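Local coordinates for protein BrkA translocator (Bordetella pertussis, PDB 3QQ2) that forms the outer-membrane beta-barrel pore that carries the passenger domain to the bacterial surface, as part of a protein that inhibits the classical complement pathway, at residues E30-S35 with Y42-S47; R77-D82 with Y119-T124; M163-S168 with A187-L192; A212-T217 with V242-G247; D107-L112 with A139-G144. The protein carries 1 engineered substitution. All blocks are in the same frame, centred on the assembly; numbering follows the deposited sequence.

Contact 1: E30-S35 with Y42-S47; sequences ERQQIS and YDQTVS
The first hairpin of the autotransporter beta-barrel, strands 21-34 and 42-57, is joined here near its turn by a regular antiparallel ladder. Six backbone hydrogen bonds tie the hydrogen-bonded pairs Glu30-Val46, Gln32-Gln44 and Ile34-Tyr42. The bond from Gln32 N to Gln44 O, 2.8 Å long, runs almost along the C=O axis, whereas Tyr42 N approaches Ile34 O from above its carbonyl plane. Between these rungs, CA-H...O contacts fill the non-hydrogen-bonded positions, as from Asp43 CA to Gln32 O at 3.2 Å.

The face carrying Arg31, Gln33, Asp43 and Thr45 holds the one salt bridge between the segments. The Arg31 chain, extended from CG to NE, crosses Asp43 obliquely, and its guanidinium plane stands 65° from the carboxylate. The salt bridge is long, 3.7 Å from Arg31 NH1 to Asp43 OD1, so the attraction is probably modest. Thr45 OG1 lies in plane at the guanidinium edge.

The face of Glu30, Gln32, Ile34, Tyr42, Gln44 and Val46 mixes an acid and amides with apolar groups. Gln32 and Gln44 run side by side, their amide planes 77° apart, while Glu30 OE1 is hydrogen-bonded to Ser275. Tyr42 takes the crowded first torsion (chi1 59°), laying its ring alongside Ile34 and in a cation-pi contact with Arg77. Ile34 CG1 sits over one ring face in a CH-pi contact, 3.8 Å from the centroid of Tyr42, while CG2 of Ile34 meets CE2 of Tyr42 at 3.5 Å.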
# COMPACT_ATOMS: atom_id res chain seq x y z
N GLU A 30 22.23 17.35 2.81
CA GLU A 30 22.67 16.57 3.95
C GLU A 30 22.42 15.10 3.71
O GLU A 30 21.30 14.73 3.39
CB GLU A 30 21.89 17.02 5.18
CG GLU A 30 22.03 16.14 6.37
CD GLU A 30 21.57 16.83 7.63
OE1 GLU A 30 22.30 17.73 8.12
OE2 GLU A 30 20.48 16.45 8.13
N ARG A 31 23.44 14.25 3.85
CA ARG A 31 23.22 12.81 3.72
C ARG A 31 22.98 12.10 5.05
O ARG A 31 23.86 12.07 5.91
CB ARG A 31 24.31 12.08 2.94
CG ARG A 31 23.91 10.64 2.61
CD ARG A 31 24.98 9.90 1.82
NE ARG A 31 24.57 8.55 1.47
CZ ARG A 31 23.58 8.27 0.62
NH1 ARG A 31 23.25 7.00 0.36
NH2 ARG A 31 22.90 9.25 0.04
N GLN A 32 21.81 11.51 5.18
CA GLN A 32 21.51 10.74 6.37
C GLN A 32 21.65 9.27 6.08
O GLN A 32 21.20 8.79 5.04
CB GLN A 32 20.14 11.09 6.91
CG GLN A 32 20.14 12.50 7.50
CD GLN A 32 18.78 13.16 7.56
OE1 GLN A 32 17.88 12.72 8.30
NE2 GLN A 32 18.63 14.25 6.82
N GLN A 33 22.36 8.57 6.97
CA GLN A 33 22.37 7.11 7.04
C GLN A 33 21.62 6.75 8.30
O GLN A 33 22.20 6.72 9.39
CB GLN A 33 23.78 6.55 7.14
CG GLN A 33 24.70 6.88 5.99
CD GLN A 33 26.13 6.47 6.27
OE1 GLN A 33 26.74 6.85 7.28
NE2 GLN A 33 26.69 5.67 5.37
N ILE A 34 20.32 6.52 8.17
CA ILE A 34 19.51 6.09 9.30
C ILE A 34 19.40 4.57 9.28
O ILE A 34 19.23 3.94 8.24
CB ILE A 34 18.17 6.92 9.43
CG1 ILE A 34 16.94 6.03 9.64
CG2 ILE A 34 17.99 7.87 8.26
CD1 ILE A 34 16.66 5.70 11.12
N SER A 35 19.55 3.99 10.48
CA SER A 35 19.90 2.59 10.65
C SER A 35 18.82 1.84 11.37
O SER A 35 17.99 2.45 12.07
CB SER A 35 21.19 2.49 11.43
OG SER A 35 21.91 1.35 11.01
N TYR A 42 17.66 2.92 6.05
CA TYR A 42 17.62 3.64 4.79
C TYR A 42 18.59 4.81 4.79
O TYR A 42 18.84 5.42 5.84
CB TYR A 42 16.21 4.13 4.45
CG TYR A 42 15.57 5.06 5.46
CD1 TYR A 42 14.77 4.56 6.48
CD2 TYR A 42 15.75 6.43 5.38
CE1 TYR A 42 14.17 5.41 7.40
CE2 TYR A 42 15.15 7.28 6.29
CZ TYR A 42 14.37 6.76 7.30
OH TYR A 42 13.78 7.61 8.20
N ASP A 43 19.14 5.11 3.62
CA ASP A 43 19.98 6.28 3.45
C ASP A 43 19.25 7.28 2.58
O ASP A 43 18.78 6.95 1.50
CB ASP A 43 21.29 5.89 2.79
CG ASP A 43 22.16 5.03 3.69
OD1 ASP A 43 23.41 5.04 3.49
OD2 ASP A 43 21.61 4.36 4.59
N GLN A 44 19.14 8.51 3.05
CA GLN A 44 18.58 9.51 2.19
C GLN A 44 19.49 10.71 2.05
O GLN A 44 20.26 11.04 2.95
CB GLN A 44 17.22 9.94 2.70
CG GLN A 44 17.24 10.55 4.08
CD GLN A 44 15.88 10.88 4.63
OE1 GLN A 44 14.88 10.25 4.27
NE2 GLN A 44 15.83 11.87 5.53
N THR A 45 19.39 11.33 0.88
CA THR A 45 20.02 12.62 0.63
C THR A 45 18.92 13.66 0.55
O THR A 45 18.07 13.58 -0.33
CB THR A 45 20.80 12.63 -0.67
OG1 THR A 45 21.77 11.58 -0.66
CG2 THR A 45 21.52 13.93 -0.82
N VAL A 46 18.96 14.62 1.48
CA VAL A 46 18.03 15.75 1.54
C VAL A 46 18.70 17.01 1.00
O VAL A 46 19.68 17.48 1.59
CB VAL A 46 17.67 16.06 2.98
CG1 VAL A 46 16.43 16.90 3.02
CG2 VAL A 46 17.45 14.80 3.72
N SER A 47 18.17 17.57 -0.10
CA SER A 47 18.72 18.82 -0.67
C SER A 47 17.69 19.92 -0.72
O SER A 47 16.54 19.64 -0.95
CB SER A 47 19.25 18.58 -2.07
OG SER A 47 20.62 18.19 -2.03

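Contact 2: R77-D82 with Y119-T124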
# COMPACT_ATOMS: atom_id res chain seq x y z
N ARG A 77 15.66 8.87 -1.35
CA ARG A 77 15.87 7.78 -0.39
C ARG A 77 16.26 6.40 -0.99
O ARG A 77 16.21 6.20 -2.20
CB ARG A 77 14.63 7.66 0.50
CG ARG A 77 14.90 7.04 1.84
CD ARG A 77 13.65 6.85 2.65
NE ARG A 77 13.11 8.12 3.10
CZ ARG A 77 12.12 8.23 3.99
NH1 ARG A 77 11.57 7.14 4.53
NH2 ARG A 77 11.68 9.44 4.33
N THR A 78 16.67 5.47 -0.14
CA THR A 78 17.14 4.16 -0.59
C THR A 78 17.04 3.16 0.55
O THR A 78 17.64 3.37 1.60
CB THR A 78 18.61 4.23 -1.03
OG1 THR A 78 18.72 5.04 -2.20
CG2 THR A 78 19.14 2.86 -1.36
N TYR A 79 16.29 2.08 0.31
CA TYR A 79 16.17 0.94 1.23
C TYR A 79 17.10 -0.13 0.67
O TYR A 79 17.49 -0.02 -0.49
CB TYR A 79 14.73 0.45 1.32
CG TYR A 79 13.77 1.52 1.81
CD1 TYR A 79 13.64 1.80 3.18
CD2 TYR A 79 13.01 2.25 0.92
CE1 TYR A 79 12.78 2.79 3.63
CE2 TYR A 79 12.16 3.25 1.36
CZ TYR A 79 12.05 3.51 2.71
OH TYR A 79 11.19 4.50 3.14
N PRO A 80 17.47 -1.15 1.49
CA PRO A 80 18.61 -2.05 1.14
C PRO A 80 18.56 -2.74 -0.25
O PRO A 80 19.07 -2.18 -1.23
CB PRO A 80 18.63 -3.06 2.31
CG PRO A 80 18.00 -2.31 3.46
CD PRO A 80 16.90 -1.50 2.81
N GLY A 81 18.00 -3.94 -0.33
CA GLY A 81 17.84 -4.63 -1.62
C GLY A 81 16.77 -3.91 -2.42
O GLY A 81 16.94 -3.65 -3.61
N ASP A 82 15.70 -3.55 -1.72
CA ASP A 82 14.44 -2.99 -2.24
C ASP A 82 14.55 -1.83 -3.28
O ASP A 82 14.94 -2.03 -4.44
CB ASP A 82 13.55 -2.56 -1.04
CG ASP A 82 13.86 -3.37 0.26
OD1 ASP A 82 13.70 -4.63 0.27
OD2 ASP A 82 14.27 -2.75 1.27
N TYR A 119 6.93 6.65 -4.02
CA TYR A 119 7.62 5.54 -3.37
C TYR A 119 7.69 4.34 -4.29
O TYR A 119 6.85 4.17 -5.17
CB TYR A 119 7.00 5.19 -2.02
CG TYR A 119 7.58 6.03 -0.91
CD1 TYR A 119 8.54 5.52 -0.03
CD2 TYR A 119 7.20 7.38 -0.77
CE1 TYR A 119 9.08 6.32 0.97
CE2 TYR A 119 7.75 8.18 0.23
CZ TYR A 119 8.68 7.65 1.09
OH TYR A 119 9.20 8.46 2.06
N ASN A 120 8.71 3.52 -4.09
CA ASN A 120 8.87 2.33 -4.91
C ASN A 120 9.57 1.16 -4.22
O ASN A 120 10.79 1.11 -4.20
CB ASN A 120 9.59 2.68 -6.20
CG ASN A 120 9.38 1.65 -7.25
OD1 ASN A 120 9.50 0.46 -6.98
ND2 ASN A 120 9.06 2.08 -8.47
N ILE A 121 8.81 0.21 -3.69
CA ILE A 121 9.41 -0.80 -2.82
C ILE A 121 9.50 -2.18 -3.48
O ILE A 121 9.07 -2.36 -4.62
CB ILE A 121 8.67 -0.91 -1.46
CG1 ILE A 121 8.40 0.48 -0.87
CG2 ILE A 121 9.46 -1.75 -0.46
CD1 ILE A 121 9.65 1.31 -0.59
N ALA A 122 10.09 -3.12 -2.75
CA ALA A 122 10.11 -4.54 -3.09
C ALA A 122 10.08 -5.34 -1.78
O ALA A 122 10.58 -4.87 -0.75
CB ALA A 122 11.33 -4.90 -3.94
N GLY A 123 9.50 -6.54 -1.83
CA GLY A 123 9.24 -7.31 -0.62
C GLY A 123 10.13 -8.52 -0.40
O GLY A 123 9.81 -9.37 0.43
N THR A 124 11.25 -8.59 -1.14
CA THR A 124 12.21 -9.74 -1.10
C THR A 124 11.59 -11.13 -1.41
O THR A 124 12.31 -12.10 -1.68
CB THR A 124 13.06 -9.82 0.23
OG1 THR A 124 12.36 -10.60 1.22
CG2 THR A 124 13.44 -8.42 0.78
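Over one face of the Arg77 guanidinium, offset toward its rim, rests the hydroxyl of Tyr119, 3.4 Å above the plane. Guanidinium and phenol ring stand 88° apart, and the angle at Arg77 NH2 is too poor for a hydrogen bond to Tyr119 OH. The Tyr119 ring in turn has Tyr79 OH in plane at its edge, 3.5 Å from Tyr119 CE1, and the two tyrosine side chains cross at about a right angle. Arg77, bent at chi3 (-70°), brings NH1 to Tyr79 OH in a hydrogen bond of 3.0 Å, the partner tilted out of the guanidinium plane. Ile121 reaches the Tyr79 ring with its CD1, 3.7 Å from Tyr79 CE2.

The segments run from the extracellular ends of strands 62-78 and 104-120 into the loops beyond. These strands are not neighbours in the barrel wall: strand 86-100 runs between them. Side chains rather than a backbone ladder therefore make the crossing at the mouth of the pore. It is at this entrance that a hydrophobic cavity is needed for passenger secretion. Tyr79 OH also bonds to Ser175 O of the second subunit, whose Ala174 packs on Tyr79, Tyr119 and Ile121.

Farther along, the two segments meet again where Asp82 turns toward Ala122. Here the CB atoms of Asp82 and Ala122 are 4.3 Å apart, and Asp82 lies alongside Thr124, whose CG2 is 3.8 Å from Asp82 OD1.

Contact 3: M163-S168 with A187-L192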
# COMPACT_ATOMS: atom_id res chain seq x y z
N MET A 163 12.02 22.51 17.77
CA MET A 163 11.41 22.44 16.45
C MET A 163 10.17 21.52 16.50
O MET A 163 10.22 20.43 17.06
CB MET A 163 12.45 21.95 15.44
CG MET A 163 11.91 21.31 14.18
SD MET A 163 12.05 22.38 12.75
CE MET A 163 11.45 21.29 11.46
N LEU A 164 9.05 21.99 15.95
CA LEU A 164 7.82 21.19 15.87
C LEU A 164 7.45 21.04 14.41
O LEU A 164 7.54 21.99 13.65
CB LEU A 164 6.64 21.85 16.61
CG LEU A 164 6.70 22.34 18.08
CD1 LEU A 164 5.29 22.50 18.70
CD2 LEU A 164 7.56 21.47 19.01
N TRP A 165 7.05 19.85 13.99
CA TRP A 165 6.50 19.72 12.66
C TRP A 165 5.53 18.57 12.48
O TRP A 165 5.64 17.55 13.16
CB TRP A 165 7.60 19.66 11.63
CG TRP A 165 8.45 18.51 11.73
CD1 TRP A 165 9.60 18.43 12.41
CD2 TRP A 165 8.23 17.24 11.13
NE1 TRP A 165 10.15 17.18 12.28
CE2 TRP A 165 9.32 16.42 11.49
CE3 TRP A 165 7.22 16.69 10.33
CZ2 TRP A 165 9.43 15.09 11.08
CZ3 TRP A 165 7.33 15.36 9.91
CH2 TRP A 165 8.43 14.58 10.28
N ARG A 166 4.57 18.76 11.56
CA ARG A 166 3.63 17.72 11.20
C ARG A 166 3.60 17.45 9.73
O ARG A 166 3.65 18.34 8.91
CB ARG A 166 2.21 17.97 11.72
CG ARG A 166 1.50 16.60 12.00
CD ARG A 166 -0.01 16.52 11.72
NE ARG A 166 -0.83 16.78 12.91
CZ ARG A 166 -1.54 17.90 13.13
NH1 ARG A 166 -1.55 18.89 12.24
NH2 ARG A 166 -2.25 18.01 14.24
N THR A 167 3.47 16.18 9.41
CA THR A 167 3.25 15.70 8.08
C THR A 167 1.83 15.16 8.06
O THR A 167 1.33 14.73 9.11
CB THR A 167 4.31 14.63 7.77
OG1 THR A 167 5.10 15.06 6.67
CG2 THR A 167 3.71 13.22 7.51
N SER A 168 1.17 15.22 6.91
CA SER A 168 -0.23 14.76 6.78
C SER A 168 -0.27 13.31 6.34
O SER A 168 0.71 12.81 5.78
CB SER A 168 -1.02 15.63 5.80
OG SER A 168 -0.63 15.40 4.45
N ALA A 187 6.25 15.43 14.81
CA ALA A 187 7.53 15.32 15.58
C ALA A 187 8.14 16.59 16.23
O ALA A 187 8.35 17.60 15.56
CB ALA A 187 8.60 14.63 14.71
N THR A 188 8.47 16.48 17.52
CA THR A 188 9.28 17.48 18.24
C THR A 188 10.81 17.25 18.15
O THR A 188 11.27 16.11 18.12
CB THR A 188 8.84 17.58 19.72
OG1 THR A 188 7.70 18.44 19.81
CG2 THR A 188 9.95 18.15 20.59
N LEU A 189 11.57 18.35 18.06
CA LEU A 189 13.03 18.36 18.18
C LEU A 189 13.45 19.36 19.21
O LEU A 189 12.88 20.45 19.28
CB LEU A 189 13.73 18.73 16.87
CG LEU A 189 14.17 17.58 15.96
CD1 LEU A 189 12.94 16.83 15.40
CD2 LEU A 189 15.10 18.05 14.84
N GLY A 190 14.43 18.95 20.01
CA GLY A 190 15.23 19.83 20.88
C GLY A 190 16.62 19.88 20.28
O GLY A 190 17.09 18.87 19.73
N ARG A 191 17.29 21.04 20.35
CA ARG A 191 18.70 21.11 19.95
C ARG A 191 19.60 22.06 20.76
O ARG A 191 19.34 23.26 20.88
CB ARG A 191 18.85 21.31 18.45
CG ARG A 191 20.30 21.37 17.98
CD ARG A 191 20.58 20.44 16.79
NE ARG A 191 20.08 20.90 15.48
CZ ARG A 191 18.83 20.74 15.05
NH1 ARG A 191 17.92 20.16 15.82
NH2 ARG A 191 18.47 21.17 13.84
N LEU A 192 20.67 21.46 21.30
CA LEU A 192 21.69 22.12 22.11
C LEU A 192 23.00 22.15 21.36
O LEU A 192 23.34 21.18 20.67
CB LEU A 192 21.90 21.34 23.40
CG LEU A 192 20.77 21.35 24.43
CD1 LEU A 192 21.36 20.97 25.75
CD2 LEU A 192 20.13 22.71 24.54
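Two hydrogen-bonded pairs, Met163-Leu189 and Trp165-Ala187, make the firm part of this antiparallel contact between strands 154-173 and 186-201 of the barrel wall. Each pair is closed by two backbone bonds. Leu189 N gives to Met163 O in the carbonyl plane at 2.7 Å, and Ala187 N reaches Trp165 O nearly along the C=O axis at 2.8 Å.

On the face of these four residues the side chains pack closely. Trp165 takes the crowded first torsion (chi1 64°), which brings the indole toward the opposite strand. Ala187 CB then lies 3.5 Å above the ring plane, offset toward the rim, and is 3.8 Å from Trp165 CZ2. Leu189 CD1 comes to the indole edge. Met163 and Leu189 run side by side, CB to CB at 3.7 Å, before the methionine bends at chi2 (105°) and leads its end toward strand 130-149, the CE methyl packing on Ala139 and the sulfur beside Ser141.

The other face is looser. Leu164 and Thr188 form its one pair here, both on the surface, the leucine extending CD2 alongside the threonine hydroxyl and covering little of it.

Alternation along the strands thus sorts the contact. Leu164 probably faces lipid, while the indole, the methionine and Leu189 form an apolar patch, probably on the inner wall, beside a polar zone in which Arg191 bridges to Glu161. With the backbone supplying the bonds across the seam, the side chains here add mainly dispersion contacts.

Contact 4: A212-T217 with V242-G247; sequences ARLGWT and VELGAG
Arg213 and Glu243 lie side by side and point the same way, yet their charged ends do not pair: Arg213 NH2 and Glu243 OE2 are 4.0 Å apart, and the guanidinium and carboxylate planes differ by 55°. What the guanidinium edge meets is the glutamate's carbon chain, NH2 of Arg213 being 3.4 Å from CG of Glu243. The arginine, bent at chi3 (68°), is held instead by Glu263 through a salt bridge and by Gln159. Glu243 adopts the crowded first torsion (chi1 57°), which folds it over Gly215, where no side chain intervenes, so that its CG is 3.3 Å from Gly215 O and its OE2 extends to Thr217 CB. Its carboxylate has weak, long ion pairs to Arg191 and Arg241.

On the reverse face, Leu214 and Leu244 also run side by side, their CD1 atoms 3.7 Å apart, and Leu214 CD1 reaches Val242 CG2 as well. This apolar surface probably meets lipid, whereas the charged face probably lines the barrel interior.

Four backbone hydrogen bonds, two each at Arg213-Gly245 and Gly215-Glu243, hold the antiparallel pair together. In the barrel wall, strand 186-201 bonds to the far edge of strand 207-221, as at Leu214 with Leu194, and strand 256-267 flanks strand 241-252, where Val242 pairs with Ala266.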
# COMPACT_ATOMS: atom_id res chain seq x y z
N ALA A 212 34.14 26.88 14.96
CA ALA A 212 33.83 25.46 14.96
C ALA A 212 32.66 25.20 15.93
O ALA A 212 32.47 25.94 16.89
CB ALA A 212 35.03 24.68 15.28
N ARG A 213 31.86 24.16 15.65
CA ARG A 213 30.55 24.01 16.30
C ARG A 213 30.31 22.62 16.84
O ARG A 213 30.49 21.65 16.11
CB ARG A 213 29.41 24.34 15.31
CG ARG A 213 28.19 25.05 15.97
CD ARG A 213 26.91 25.04 15.14
NE ARG A 213 26.38 23.68 15.02
CZ ARG A 213 25.44 23.15 15.81
NH1 ARG A 213 24.89 23.86 16.79
NH2 ARG A 213 25.04 21.90 15.61
N LEU A 214 29.88 22.53 18.10
CA LEU A 214 29.48 21.25 18.67
C LEU A 214 28.02 21.27 19.04
O LEU A 214 27.56 22.22 19.68
CB LEU A 214 30.28 20.92 19.92
CG LEU A 214 29.71 19.77 20.77
CD1 LEU A 214 30.28 18.41 20.39
CD2 LEU A 214 29.97 20.07 22.22
N GLY A 215 27.31 20.21 18.66
CA GLY A 215 25.87 20.15 18.88
C GLY A 215 25.30 18.80 19.26
O GLY A 215 25.79 17.76 18.85
N TRP A 216 24.26 18.84 20.07
CA TRP A 216 23.46 17.68 20.35
C TRP A 216 22.03 17.90 19.85
O TRP A 216 21.52 19.03 19.90
CB TRP A 216 23.44 17.43 21.84
CG TRP A 216 22.55 16.31 22.29
CD1 TRP A 216 22.82 14.96 22.22
CD2 TRP A 216 21.27 16.43 22.89
NE1 TRP A 216 21.77 14.24 22.75
CE2 TRP A 216 20.81 15.12 23.17
CE3 TRP A 216 20.46 17.52 23.24
CZ2 TRP A 216 19.57 14.87 23.77
CZ3 TRP A 216 19.22 17.28 23.84
CH2 TRP A 216 18.80 15.95 24.10
N THR A 217 21.40 16.84 19.35
CA THR A 217 19.98 16.90 19.03
C THR A 217 19.28 15.55 19.12
O THR A 217 19.87 14.50 18.84
CB THR A 217 19.71 17.56 17.66
OG1 THR A 217 18.37 18.05 17.64
CG2 THR A 217 19.91 16.58 16.51
N VAL A 242 25.07 13.41 18.26
CA VAL A 242 26.00 14.51 18.49
C VAL A 242 26.55 14.99 17.16
O VAL A 242 26.79 14.18 16.26
CB VAL A 242 27.15 14.13 19.48
CG1 VAL A 242 28.11 13.11 18.88
CG2 VAL A 242 27.90 15.37 19.94
N GLU A 243 26.74 16.30 17.05
CA GLU A 243 27.20 16.90 15.81
C GLU A 243 28.39 17.87 15.96
O GLU A 243 28.48 18.66 16.93
CB GLU A 243 26.03 17.51 15.01
CG GLU A 243 25.21 18.55 15.75
CD GLU A 243 23.70 18.33 15.67
OE1 GLU A 243 23.17 17.95 14.60
OE2 GLU A 243 23.04 18.56 16.70
N LEU A 244 29.30 17.74 15.00
CA LEU A 244 30.57 18.47 14.92
C LEU A 244 30.70 19.05 13.53
O LEU A 244 30.53 18.34 12.53
CB LEU A 244 31.75 17.52 15.15
CG LEU A 244 32.15 17.14 16.57
CD1 LEU A 244 32.48 18.38 17.40
CD2 LEU A 244 31.07 16.30 17.24
N GLY A 245 31.03 20.33 13.47
CA GLY A 245 31.14 21.01 12.20
C GLY A 245 31.88 22.31 12.35
O GLY A 245 32.29 22.68 13.46
N ALA A 246 32.04 23.01 11.24
CA ALA A 246 32.78 24.25 11.20
C ALA A 246 32.20 25.09 10.09
O ALA A 246 31.75 24.55 9.08
CB ALA A 246 34.23 23.97 10.93
N GLY A 247 32.23 26.41 10.26
CA GLY A 247 31.80 27.31 9.20
C GLY A 247 32.58 28.60 9.09
O GLY A 247 33.44 28.90 9.92

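Contact 5: D107-L112 with A139-G144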
# COMPACT_ATOMS: atom_id res chain seq x y z
N ASP A 107 15.10 33.49 16.73
CA ASP A 107 14.23 33.45 15.56
C ASP A 107 13.15 32.41 15.74
O ASP A 107 13.38 31.33 16.28
CB ASP A 107 14.98 33.14 14.27
CG ASP A 107 16.46 33.12 14.46
OD1 ASP A 107 17.08 34.20 14.53
OD2 ASP A 107 17.00 32.01 14.53
N THR A 108 11.97 32.77 15.25
CA THR A 108 10.91 31.81 15.07
C THR A 108 10.53 31.80 13.59
O THR A 108 10.58 32.84 12.95
CB THR A 108 9.69 32.17 15.89
OG1 THR A 108 8.70 31.16 15.67
CG2 THR A 108 9.13 33.55 15.50
N VAL A 109 10.20 30.64 13.06
CA VAL A 109 9.93 30.52 11.63
C VAL A 109 8.86 29.47 11.40
O VAL A 109 8.91 28.38 11.98
CB VAL A 109 11.22 30.22 10.79
CG1 VAL A 109 12.46 30.81 11.48
CG2 VAL A 109 11.42 28.77 10.56
N LEU A 110 7.89 29.81 10.57
CA LEU A 110 6.76 28.94 10.28
C LEU A 110 6.85 28.57 8.84
O LEU A 110 6.96 29.44 7.98
CB LEU A 110 5.45 29.70 10.47
CG LEU A 110 4.29 28.93 11.08
CD1 LEU A 110 3.00 29.70 10.88
CD2 LEU A 110 4.17 27.50 10.54
N ARG A 111 6.84 27.27 8.57
CA ARG A 111 6.88 26.79 7.18
C ARG A 111 5.69 25.92 6.84
O ARG A 111 5.28 25.08 7.61
CB ARG A 111 8.18 26.06 6.89
CG ARG A 111 9.38 26.97 6.85
CD ARG A 111 10.54 26.24 6.22
NE ARG A 111 11.82 26.92 6.37
CZ ARG A 111 12.44 27.10 7.53
NH1 ARG A 111 11.89 26.68 8.66
NH2 ARG A 111 13.61 27.72 7.56
N LEU A 112 5.14 26.17 5.67
CA LEU A 112 3.98 25.44 5.18
C LEU A 112 4.40 24.85 3.87
O LEU A 112 4.93 25.56 3.02
CB LEU A 112 2.84 26.40 4.95
CG LEU A 112 1.84 26.57 6.09
CD1 LEU A 112 2.45 26.39 7.49
CD2 LEU A 112 1.08 27.91 5.93
N ALA A 139 6.16 23.20 9.66
CA ALA A 139 7.27 23.10 10.58
C ALA A 139 7.40 24.43 11.26
O ALA A 139 7.50 25.46 10.59
CB ALA A 139 8.51 22.76 9.83
N TRP A 140 7.36 24.42 12.57
CA TRP A 140 7.51 25.65 13.32
C TRP A 140 8.70 25.48 14.22
O TRP A 140 8.82 24.48 14.92
CB TRP A 140 6.24 25.95 14.11
CG TRP A 140 6.35 27.07 15.16
CD1 TRP A 140 6.04 28.39 14.99
CD2 TRP A 140 6.76 26.94 16.55
NE1 TRP A 140 6.22 29.08 16.16
CE2 TRP A 140 6.66 28.22 17.13
CE3 TRP A 140 7.21 25.86 17.34
CZ2 TRP A 140 6.99 28.46 18.48
CZ3 TRP A 140 7.54 26.11 18.69
CH2 TRP A 140 7.43 27.40 19.24
N SER A 141 9.61 26.44 14.22
CA SER A 141 10.76 26.31 15.09
C SER A 141 11.00 27.61 15.78
O SER A 141 10.64 28.69 15.31
CB SER A 141 11.99 25.94 14.30
OG SER A 141 12.35 27.04 13.49
N LEU A 142 11.64 27.49 16.92
CA LEU A 142 11.94 28.62 17.75
C LEU A 142 13.33 28.38 18.26
O LEU A 142 13.66 27.29 18.74
CB LEU A 142 10.93 28.74 18.89
CG LEU A 142 10.98 29.93 19.85
CD1 LEU A 142 12.01 29.68 20.91
CD2 LEU A 142 11.23 31.27 19.13
N GLU A 143 14.15 29.42 18.15
CA GLU A 143 15.56 29.31 18.40
C GLU A 143 16.06 30.57 19.02
O GLU A 143 15.64 31.65 18.64
CB GLU A 143 16.23 29.11 17.08
CG GLU A 143 17.70 29.25 17.14
CD GLU A 143 18.28 29.20 15.76
OE1 GLU A 143 19.14 30.04 15.45
OE2 GLU A 143 17.84 28.32 14.98
N GLY A 144 16.96 30.41 19.98
CA GLY A 144 17.58 31.54 20.69
C GLY A 144 19.02 31.25 21.14
O GLY A 144 19.53 30.14 20.96
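Glu143 stands on what is probably the inward face of the beta hairpin formed by strands 104-120 and 130-149 in the autotransporter barrel. Its CG is anti to the backbone N (chi1 168°) and the chain runs extended, alongside Asp107 of the partner strand. CB lies 3.7 Å from Asp107 O. CG is next to Asp107 OD2 at 3.9 Å, CD is closer to the same oxygen, and the tip, OE1, comes within 3.1 Å of Asp107 OD2. The two carboxylates are turned 77° from each other, and OE2 is close to the acid of Glu161. Such a cluster of acids may raise the pKa of one of them.

Beneath them the backbone ladder is regular, with Asp107-Glu143, Val109-Ser141 and Arg111-Ala139 as its hydrogen-bonded pairs. Arg111, extended from CG to NE, carries its charge across to a salt bridge with Glu50.

The opposite face holds Thr108, Leu110, Trp140 and Leu142, with Leu110 CG at the edge of the Trp140 ring. The Thr108 hydroxyl, anti to the backbone N, gives a hydrogen bond of 3.2 Å from OG1 to Ser141 O, a carbonyl that also accepts from Val109 N at 3.0 Å.

How the contacts relate
All five contacts belong to one curled antiparallel wall, the translocator barrel. Contact 1 closes first along the chain; contacts 2 and 5 then interleave, both using strand 104-120, before contacts 3 and 4 follow in series. Contacts 3 and 5 are nearest, with centres about 10 Å apart, because strands 130-149 and 154-173 are neighbours. Contacts 3 and 4 touch through strands 186-201 and 207-221, and contacts 1 and 2 through strands 42-57 and 62-78. Contacts 2 and 5 are farthest apart, about 33 Å between centres, although they share a strand. That strand runs from the wall around the pore to the extracellular mouth, where contact 2 joins by side chains two strands that are not neighbours.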